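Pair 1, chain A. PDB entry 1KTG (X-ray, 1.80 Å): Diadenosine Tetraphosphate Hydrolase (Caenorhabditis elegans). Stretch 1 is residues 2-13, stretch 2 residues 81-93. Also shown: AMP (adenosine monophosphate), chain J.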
# COMPACT_ATOMS: atom_id res chain seq x y z
N VAL A 2 -19.61 -0.14 -7.63
CA VAL A 2 -18.26 -0.57 -7.13
C VAL A 2 -17.92 0.05 -5.77
O VAL A 2 -18.09 1.25 -5.56
CB VAL A 2 -17.12 -0.23 -8.12
CG1 VAL A 2 -16.87 1.28 -8.20
CG2 VAL A 2 -15.85 -0.92 -7.68
N VAL A 3 -17.54 -0.83 -4.85
CA VAL A 3 -16.96 -0.48 -3.56
C VAL A 3 -15.58 0.13 -3.74
O VAL A 3 -14.69 -0.50 -4.29
CB VAL A 3 -16.83 -1.74 -2.70
CG1 VAL A 3 -16.19 -1.41 -1.36
CG2 VAL A 3 -18.19 -2.42 -2.51
N LYS A 4 -15.40 1.35 -3.23
CA LYS A 4 -14.18 2.12 -3.42
C LYS A 4 -13.27 2.11 -2.20
O LYS A 4 -13.73 2.31 -1.07
CB LYS A 4 -14.55 3.56 -3.76
N ALA A 5 -11.99 1.88 -2.46
CA ALA A 5 -10.96 1.87 -1.43
C ALA A 5 -9.71 2.52 -1.99
O ALA A 5 -9.59 2.73 -3.19
CB ALA A 5 -10.66 0.44 -1.00
N ALA A 6 -8.76 2.82 -1.12
CA ALA A 6 -7.51 3.42 -1.54
C ALA A 6 -6.42 3.18 -0.52
O ALA A 6 -6.70 2.89 0.64
CB ALA A 6 -7.69 4.89 -1.74
N GLY A 7 -5.18 3.32 -0.96
CA GLY A 7 -4.07 3.16 -0.06
C GLY A 7 -2.81 3.74 -0.64
O GLY A 7 -2.83 4.41 -1.67
N LEU A 8 -1.70 3.46 0.04
CA LEU A 8 -0.41 3.96 -0.36
C LEU A 8 0.58 2.82 -0.44
O LEU A 8 0.70 2.03 0.49
CB LEU A 8 0.09 5.00 0.65
CG LEU A 8 -0.74 6.29 0.78
CD1 LEU A 8 -0.13 7.24 1.79
CD2 LEU A 8 -0.92 6.97 -0.57
N VAL A 9 1.25 2.70 -1.58
CA VAL A 9 2.34 1.76 -1.73
C VAL A 9 3.52 2.50 -1.12
O VAL A 9 4.12 3.37 -1.73
CB VAL A 9 2.60 1.40 -3.20
CG1 VAL A 9 3.90 0.58 -3.34
CG2 VAL A 9 1.43 0.60 -3.75
N ILE A 10 3.78 2.20 0.15
CA ILE A 10 4.90 2.79 0.86
C ILE A 10 6.18 2.06 0.52
O ILE A 10 6.22 0.83 0.52
CB ILE A 10 4.68 2.64 2.37
CG1 ILE A 10 3.34 3.25 2.80
CG2 ILE A 10 5.88 3.21 3.13
CD1 ILE A 10 3.21 4.72 2.56
N TYR A 11 7.24 2.83 0.24
CA TYR A 11 8.56 2.25 0.02
C TYR A 11 9.58 3.03 0.81
O TYR A 11 9.34 4.18 1.23
CB TYR A 11 8.95 2.24 -1.46
CG TYR A 11 9.36 3.58 -2.03
CD1 TYR A 11 10.70 3.90 -2.21
CD2 TYR A 11 8.42 4.52 -2.41
CE1 TYR A 11 11.09 5.12 -2.74
CE2 TYR A 11 8.80 5.74 -2.94
CZ TYR A 11 10.13 6.04 -3.11
OH TYR A 11 10.50 7.27 -3.65
N ARG A 12 10.72 2.40 1.01
CA ARG A 12 11.86 3.06 1.60
C ARG A 12 13.09 2.65 0.82
O ARG A 12 13.05 1.72 -0.00
CB ARG A 12 12.00 2.69 3.07
CG ARG A 12 12.54 1.29 3.31
CD ARG A 12 12.57 0.88 4.78
NE ARG A 12 13.11 -0.46 4.96
CZ ARG A 12 13.27 -1.05 6.12
NH1 ARG A 12 12.94 -0.42 7.25
NH2 ARG A 12 13.78 -2.28 6.17
N LYS A 13 14.19 3.35 1.06
CA LYS A 13 15.45 2.99 0.45
C LYS A 13 16.35 2.57 1.61
O LYS A 13 16.61 3.37 2.51
CB LYS A 13 16.04 4.16 -0.36
CG LYS A 13 16.50 3.75 -1.74
CD LYS A 13 16.92 4.93 -2.59
CE LYS A 13 16.47 4.73 -4.02
NZ LYS A 13 17.32 5.52 -4.94
N LYS A 81 -18.73 -8.61 -4.76
CA LYS A 81 -18.94 -7.38 -5.52
C LYS A 81 -17.63 -6.75 -5.96
O LYS A 81 -16.59 -6.93 -5.33
CB LYS A 81 -19.72 -6.39 -4.66
N PRO A 82 -17.69 -5.97 -7.03
CA PRO A 82 -16.50 -5.29 -7.54
C PRO A 82 -16.01 -4.29 -6.50
O PRO A 82 -16.81 -3.63 -5.83
CB PRO A 82 -17.01 -4.53 -8.78
CG PRO A 82 -18.38 -4.98 -9.02
CD PRO A 82 -18.89 -5.66 -7.82
N LYS A 83 -14.70 -4.21 -6.37
CA LYS A 83 -14.06 -3.29 -5.47
C LYS A 83 -12.92 -2.67 -6.24
O LYS A 83 -12.27 -3.35 -7.02
CB LYS A 83 -13.52 -4.04 -4.26
CG LYS A 83 -12.72 -3.21 -3.28
CD LYS A 83 -12.43 -4.07 -2.04
CE LYS A 83 -11.59 -3.39 -1.01
NZ LYS A 83 -11.56 -4.20 0.24
N SER A 84 -12.71 -1.37 -6.06
CA SER A 84 -11.57 -0.70 -6.68
C SER A 84 -10.65 -0.25 -5.57
O SER A 84 -11.11 0.19 -4.52
CB SER A 84 -12.00 0.49 -7.54
OG SER A 84 -12.67 1.50 -6.79
N VAL A 85 -9.35 -0.39 -5.78
CA VAL A 85 -8.41 0.11 -4.78
C VAL A 85 -7.40 0.99 -5.51
O VAL A 85 -6.59 0.51 -6.29
CB VAL A 85 -7.67 -1.00 -4.03
CG1 VAL A 85 -6.83 -0.41 -2.89
CG2 VAL A 85 -8.66 -2.01 -3.47
N LYS A 86 -7.48 2.29 -5.25
CA LYS A 86 -6.54 3.21 -5.86
C LYS A 86 -5.33 3.39 -4.96
O LYS A 86 -5.47 3.69 -3.78
CB LYS A 86 -7.20 4.57 -6.06
CG LYS A 86 -6.28 5.56 -6.75
CD LYS A 86 -7.02 6.79 -7.26
CE LYS A 86 -6.06 7.70 -7.99
NZ LYS A 86 -6.68 8.95 -8.50
N TYR A 87 -4.14 3.20 -5.53
CA TYR A 87 -2.88 3.36 -4.79
C TYR A 87 -2.00 4.46 -5.39
O TYR A 87 -1.87 4.55 -6.61
CB TYR A 87 -2.03 2.08 -4.88
CG TYR A 87 -2.54 0.90 -4.10
CD1 TYR A 87 -3.29 -0.09 -4.72
CD2 TYR A 87 -2.24 0.75 -2.76
CE1 TYR A 87 -3.75 -1.18 -4.01
CE2 TYR A 87 -2.68 -0.34 -2.05
CZ TYR A 87 -3.44 -1.29 -2.67
OH TYR A 87 -3.88 -2.38 -1.95
N TRP A 88 -1.40 5.25 -4.51
CA TRP A 88 -0.33 6.18 -4.87
C TRP A 88 0.98 5.65 -4.28
O TRP A 88 0.99 5.04 -3.22
CB TRP A 88 -0.58 7.56 -4.27
CG TRP A 88 -1.56 8.44 -4.97
CD1 TRP A 88 -1.29 9.39 -5.93
CD2 TRP A 88 -2.96 8.54 -4.70
NE1 TRP A 88 -2.45 10.04 -6.29
CE2 TRP A 88 -3.49 9.53 -5.56
CE3 TRP A 88 -3.84 7.87 -3.85
CZ2 TRP A 88 -4.84 9.87 -5.57
CZ3 TRP A 88 -5.18 8.21 -3.85
CH2 TRP A 88 -5.66 9.21 -4.71
N LEU A 89 2.09 5.89 -4.97
CA LEU A 89 3.42 5.52 -4.47
C LEU A 89 3.89 6.61 -3.48
O LEU A 89 3.69 7.78 -3.71
CB LEU A 89 4.40 5.39 -5.65
CG LEU A 89 5.82 4.93 -5.35
CD1 LEU A 89 5.84 3.50 -4.81
CD2 LEU A 89 6.72 5.06 -6.57
N ALA A 90 4.49 6.20 -2.37
CA ALA A 90 4.90 7.15 -1.34
C ALA A 90 6.18 6.71 -0.64
O ALA A 90 6.27 5.57 -0.18
CB ALA A 90 3.79 7.32 -0.33
N LYS A 91 7.14 7.61 -0.56
CA LYS A 91 8.41 7.30 0.07
C LYS A 91 8.39 7.62 1.56
O LYS A 91 8.04 8.73 1.95
CB LYS A 91 9.53 8.11 -0.56
CG LYS A 91 10.89 7.85 0.05
CD LYS A 91 12.00 8.54 -0.72
CE LYS A 91 13.37 8.21 -0.15
NZ LYS A 91 14.45 8.85 -0.96
N LEU A 92 8.75 6.64 2.38
CA LEU A 92 8.95 6.86 3.80
C LEU A 92 10.36 7.44 3.93
O LEU A 92 11.34 6.73 3.79
CB LEU A 92 8.83 5.56 4.59
CG LEU A 92 8.93 5.69 6.11
CD1 LEU A 92 7.74 6.46 6.67
CD2 LEU A 92 9.02 4.31 6.74
N ASN A 93 10.44 8.73 4.21
CA ASN A 93 11.70 9.46 4.20
C ASN A 93 12.71 9.10 5.26
O ASN A 93 13.91 9.01 4.99
CB ASN A 93 11.39 10.94 4.25
CG ASN A 93 10.70 11.39 2.99
OD1 ASN A 93 11.13 11.04 1.89
ND2 ASN A 93 9.61 12.12 3.13
P AMP J . -8.99 -6.68 0.94
O1P AMP J . -7.50 -6.67 1.19
O2P AMP J . -9.33 -5.86 -0.29
O3P AMP J . -9.70 -6.34 2.21
O5' AMP J . -9.35 -8.21 0.60
C5' AMP J . -10.70 -8.63 0.41
C4' AMP J . -10.68 -10.01 -0.23
O4' AMP J . -10.16 -9.87 -1.54
C3' AMP J . -9.78 -10.97 0.52
O3' AMP J . -10.41 -12.24 0.61
C2' AMP J . -8.50 -11.03 -0.29
O2' AMP J . -7.94 -12.33 -0.36
C1' AMP J . -8.92 -10.58 -1.68
N9 AMP J . -7.94 -9.71 -2.37
C8 AMP J . -7.14 -8.76 -1.84
N7 AMP J . -6.39 -8.19 -2.82
C5 AMP J . -6.70 -8.76 -3.98
C6 AMP J . -6.27 -8.61 -5.38
N6 AMP J . -5.32 -7.70 -5.71
N1 AMP J . -6.83 -9.41 -6.30
C2 AMP J . -7.77 -10.32 -5.98
N3 AMP J . -8.21 -10.50 -4.71
C4 AMP J . -7.72 -9.77 -3.69
O HOH W 1 -11.17 3.18 -5.51
O HOH W 2 14.05 5.85 2.87

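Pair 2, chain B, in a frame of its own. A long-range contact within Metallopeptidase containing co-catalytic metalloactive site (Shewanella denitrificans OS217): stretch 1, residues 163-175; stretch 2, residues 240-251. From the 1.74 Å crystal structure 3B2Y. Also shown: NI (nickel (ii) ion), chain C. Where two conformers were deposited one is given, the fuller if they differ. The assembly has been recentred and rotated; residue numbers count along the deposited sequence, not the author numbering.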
# COMPACT_ATOMS: atom_id res chain seq x y z
N ARG B 163 -1.13 -1.80 -14.62
CA ARG B 163 -1.69 -1.11 -15.83
C ARG B 163 -3.13 -0.66 -15.62
O ARG B 163 -3.55 0.47 -15.98
CB ARG B 163 -1.61 -2.04 -17.02
CG ARG B 163 -2.03 -1.37 -18.32
N ASP B 164 -3.91 -1.53 -15.01
CA ASP B 164 -5.33 -1.25 -14.77
C ASP B 164 -5.64 -0.61 -13.43
O ASP B 164 -6.76 -0.13 -13.17
CB ASP B 164 -6.09 -2.52 -15.05
CG ASP B 164 -5.86 -2.98 -16.48
OD1 ASP B 164 -6.26 -2.21 -17.42
OD2 ASP B 164 -5.21 -4.04 -16.70
N GLY B 165 -4.66 -0.53 -12.58
CA GLY B 165 -4.83 0.19 -11.32
C GLY B 165 -3.76 -0.13 -10.31
O GLY B 165 -3.16 -1.20 -10.33
N ILE B 166 -3.41 0.86 -9.49
CA ILE B 166 -2.50 0.68 -8.33
C ILE B 166 -3.07 1.33 -7.06
O ILE B 166 -3.45 2.52 -7.08
CB ILE B 166 -1.00 1.14 -8.62
CG1 ILE B 166 -0.16 1.34 -7.35
CG2 ILE B 166 -0.90 2.42 -9.51
CD1 ILE B 166 -0.09 0.13 -6.51
N LEU B 167 -3.06 0.57 -5.94
CA LEU B 167 -3.42 1.08 -4.63
C LEU B 167 -2.23 0.86 -3.72
O LEU B 167 -1.67 -0.21 -3.68
CB LEU B 167 -4.61 0.34 -4.06
CG LEU B 167 -5.06 0.60 -2.62
CD1 LEU B 167 -5.57 2.01 -2.42
CD2 LEU B 167 -6.14 -0.42 -2.16
N THR B 168 -1.81 1.94 -3.08
CA THR B 168 -0.86 1.91 -1.99
C THR B 168 -1.60 2.21 -0.69
O THR B 168 -2.52 3.12 -0.59
CB THR B 168 0.29 2.95 -2.17
OG1 THR B 168 -0.25 4.26 -2.25
CG2 THR B 168 1.05 2.72 -3.42
N CYS B 169 -1.21 1.45 0.33
CA CYS B 169 -1.86 1.55 1.62
C CYS B 169 -0.89 2.13 2.61
O CYS B 169 0.01 1.43 3.10
CB CYS B 169 -2.28 0.15 2.06
SG CYS B 169 -3.72 -0.34 1.00
N HIS B 170 -1.08 3.41 2.85
CA HIS B 170 -0.37 4.17 3.85
C HIS B 170 -1.16 4.53 5.12
O HIS B 170 -2.37 4.30 5.28
CB HIS B 170 0.14 5.48 3.20
CG HIS B 170 1.25 5.27 2.20
ND1 HIS B 170 2.53 5.78 2.38
CD2 HIS B 170 1.26 4.66 1.00
CE1 HIS B 170 3.28 5.43 1.34
NE2 HIS B 170 2.53 4.77 0.48
N GLU B 171 -0.45 5.16 6.04
CA GLU B 171 -1.09 5.72 7.20
C GLU B 171 -0.52 7.08 7.47
O GLU B 171 0.64 7.37 7.17
CB GLU B 171 -0.89 4.85 8.44
CG GLU B 171 -1.19 3.35 8.34
CD GLU B 171 -1.53 2.77 9.73
OE1 GLU B 171 -2.70 2.96 10.16
OE2 GLU B 171 -0.64 2.10 10.37
N ASP B 172 -1.30 7.89 8.12
CA ASP B 172 -0.84 9.18 8.59
C ASP B 172 -0.81 9.08 10.12
O ASP B 172 -1.85 9.19 10.81
CB ASP B 172 -1.73 10.28 8.07
CG ASP B 172 -1.16 11.68 8.32
OD1 ASP B 172 -0.49 11.84 9.36
OD2 ASP B 172 -1.40 12.59 7.49
N VAL B 173 0.40 8.95 10.65
CA VAL B 173 0.58 8.39 12.02
C VAL B 173 -0.00 9.25 13.12
O VAL B 173 -0.43 8.75 14.15
CB VAL B 173 2.08 8.05 12.32
CG1 VAL B 173 2.93 9.32 12.41
CG2 VAL B 173 2.21 7.24 13.59
N LEU B 174 -0.01 10.55 12.90
CA LEU B 174 -0.49 11.47 13.90
C LEU B 174 -1.96 11.85 13.73
O LEU B 174 -2.57 12.52 14.59
CB LEU B 174 0.44 12.71 13.88
CG LEU B 174 1.92 12.51 14.16
CD1 LEU B 174 2.62 13.86 14.35
CD2 LEU B 174 2.20 11.60 15.37
N MSE B 175 -2.58 11.38 12.66
CA MSE B 175 -3.97 11.76 12.33
C MSE B 175 -4.98 10.93 13.12
O MSE B 175 -4.67 9.79 13.50
CB MSE B 175 -4.26 11.56 10.82
CG MSE B 175 -3.67 12.62 9.95
SE MSE B 175 -4.60 14.29 10.24
CE MSE B 175 -6.12 13.95 9.04
N LYS B 240 -3.87 3.38 -15.21
CA LYS B 240 -5.12 4.04 -15.53
C LYS B 240 -5.78 4.74 -14.33
O LYS B 240 -6.47 5.74 -14.50
CB LYS B 240 -6.08 3.02 -16.17
CG LYS B 240 -5.49 2.44 -17.45
CD LYS B 240 -6.45 1.51 -18.18
CE LYS B 240 -5.81 1.03 -19.47
NZ LYS B 240 -6.77 0.23 -20.26
N LEU B 241 -5.56 4.19 -13.14
CA LEU B 241 -6.17 4.70 -11.91
C LEU B 241 -5.15 4.37 -10.77
O LEU B 241 -4.39 3.39 -10.83
CB LEU B 241 -7.51 4.01 -11.64
CG LEU B 241 -8.70 4.07 -12.57
CD1 LEU B 241 -9.79 3.06 -12.18
CD2 LEU B 241 -9.17 5.50 -12.57
N ALA B 242 -5.03 5.30 -9.84
CA ALA B 242 -4.21 5.07 -8.67
C ALA B 242 -4.80 5.70 -7.45
O ALA B 242 -5.42 6.76 -7.50
CB ALA B 242 -2.71 5.54 -8.88
N ALA B 243 -4.51 5.09 -6.32
CA ALA B 243 -4.88 5.72 -5.05
C ALA B 243 -3.87 5.40 -3.97
O ALA B 243 -3.19 4.42 -4.01
CB ALA B 243 -6.29 5.28 -4.60
N CYS B 244 -3.78 6.29 -3.00
CA CYS B 244 -3.00 6.02 -1.80
C CYS B 244 -3.91 6.28 -0.62
O CYS B 244 -4.34 7.44 -0.42
CB CYS B 244 -1.81 6.96 -1.80
SG CYS B 244 -0.82 6.92 -0.30
N SER B 245 -4.31 5.23 0.09
CA SER B 245 -5.14 5.44 1.26
C SER B 245 -4.27 5.85 2.43
O SER B 245 -3.09 5.44 2.55
CB SER B 245 -5.95 4.20 1.59
OG SER B 245 -5.14 3.06 1.62
N GLU B 246 -4.85 6.64 3.32
CA GLU B 246 -4.18 7.08 4.53
C GLU B 246 -5.10 6.82 5.72
O GLU B 246 -6.03 7.64 5.97
CB GLU B 246 -3.89 8.57 4.45
CG GLU B 246 -2.86 8.98 3.38
CD GLU B 246 -1.43 8.75 3.83
OE1 GLU B 246 -1.20 8.30 4.97
OE2 GLU B 246 -0.52 9.03 3.01
N THR B 247 -4.86 5.72 6.44
CA THR B 247 -5.56 5.48 7.72
C THR B 247 -4.87 6.28 8.88
O THR B 247 -3.65 6.55 8.85
CB THR B 247 -5.71 3.97 8.01
OG1 THR B 247 -4.45 3.31 7.86
CG2 THR B 247 -6.74 3.31 7.02
N PRO B 248 -5.65 6.71 9.89
CA PRO B 248 -5.15 7.51 11.00
C PRO B 248 -4.40 6.67 12.04
O PRO B 248 -4.99 5.75 12.62
CB PRO B 248 -6.42 8.08 11.63
CG PRO B 248 -7.53 7.17 11.17
CD PRO B 248 -7.11 6.48 9.96
N GLY B 249 -3.15 7.02 12.30
CA GLY B 249 -2.32 6.21 13.21
C GLY B 249 -2.64 6.34 14.70
O GLY B 249 -2.17 5.52 15.54
N GLN B 250 -3.41 7.37 15.03
CA GLN B 250 -3.80 7.61 16.42
C GLN B 250 -5.06 6.86 16.80
O GLN B 250 -5.55 7.03 17.89
CB GLN B 250 -3.98 9.12 16.66
CG GLN B 250 -2.64 9.84 16.61
CD GLN B 250 -1.65 9.21 17.56
OE1 GLN B 250 -1.89 9.15 18.78
NE2 GLN B 250 -0.55 8.68 17.01
N GLU B 251 -5.57 6.04 15.89
CA GLU B 251 -6.73 5.23 16.12
C GLU B 251 -6.33 3.77 16.39
O GLU B 251 -5.14 3.44 16.40
CB GLU B 251 -7.71 5.37 14.93
CG GLU B 251 -8.70 6.53 15.12
CD GLU B 251 -9.78 6.24 16.18
OE1 GLU B 251 -9.45 6.05 17.37
OE2 GLU B 251 -10.98 6.18 15.83
NI NI C . 3.29 6.81 4.21
O HOH W 3 -4.36 3.00 4.04
O HOH W 4 1.64 8.30 4.82
O HOH W 5 3.43 8.52 3.62

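Both pairs are two neighbouring parallel β-strands from one chain, with N-to-C directions 23° apart in pair 1 and 35° apart in pair 2; the N, CA and C atoms of 14 central residues superpose at 0.6 Å RMSD. In each, the first strand's alternate residues donate and accept, so one residue bonds to two partners flanking its opposite number. A5(A) N donates to S84(A) O (2.8 Å) and K86(A) N donates to A5(A) O (3.0 Å); at the matching position, T168(B) N donates to A243(B) O (3.0 Å) and S245(B) N to T168(B) O (2.8 Å). The ladder repeats at V3(A), G7(A) and V9(A), and at their counterparts I166(B), H170(B) and D172(B). CA-H...O contacts fill in between, such as V85(A) CA to A5(A) O (3.3 Å) and its equivalent, C244(B) CA to T168(B) O (3.2 Å).

Side chains differ sharply at G7(A) and H170(B). G7(A) has no side chain, and an ideal CB there would lie only 3.3 Å from Y87(A) CE2, a tight fit, with the ring set obliquely to the glycine backbone. In pair 2 the first strand carries a full imidazole here, and the partner position holds E246(B). The H170(B) ring lies obliquely to C244(B) SG, 3.9 Å from its centroid, and its ND1 binds the nickel ion at 2.2 Å. E246(B), matching Y87(A), points its CB to the same face as H170(B), and the end of its side chain comes nearer the first strand.

On the other side of the sheet, L8(A) and E171(B) have side-chain centres 0.4 Å apart but different chemistry. L8(A) CD2 packs on W88(A) CB at 3.8 Å, whereas T247(B) OG1, at the tryptophan's position, donates a hydrogen bond to E171(B) OE1 at 2.9 Å. Back on the face of G7(A) and H170(B), A5(A) CB rests 4.0 Å from V85(A) CG2, while T168(B) OG1 comes within 3.2 Å of C244(B) CB and makes a weak hydrogen bond to A243(B) O (3.4 Å).

The pairs part at their C-terminal ends. In pair 1 the strand pairing continues, with L92(A) N donating to Y11(A) O (2.8 Å) and K91(A) CA over one face of the Y11(A) ring. In pair 2, type I turns run from D172(B) to M175(B) and from P248(B) to E251(B). G249(B), matching A90(A), sits where an ideal CB would clash with V173(B) O at 2.5 Å. The turns are joined by Q250(B) N to M175(B) O (3.1 Å) and Q250(B) NE2 to V173(B) O (2.9 Å), so backbone and side chain of one glutamine both hold them together.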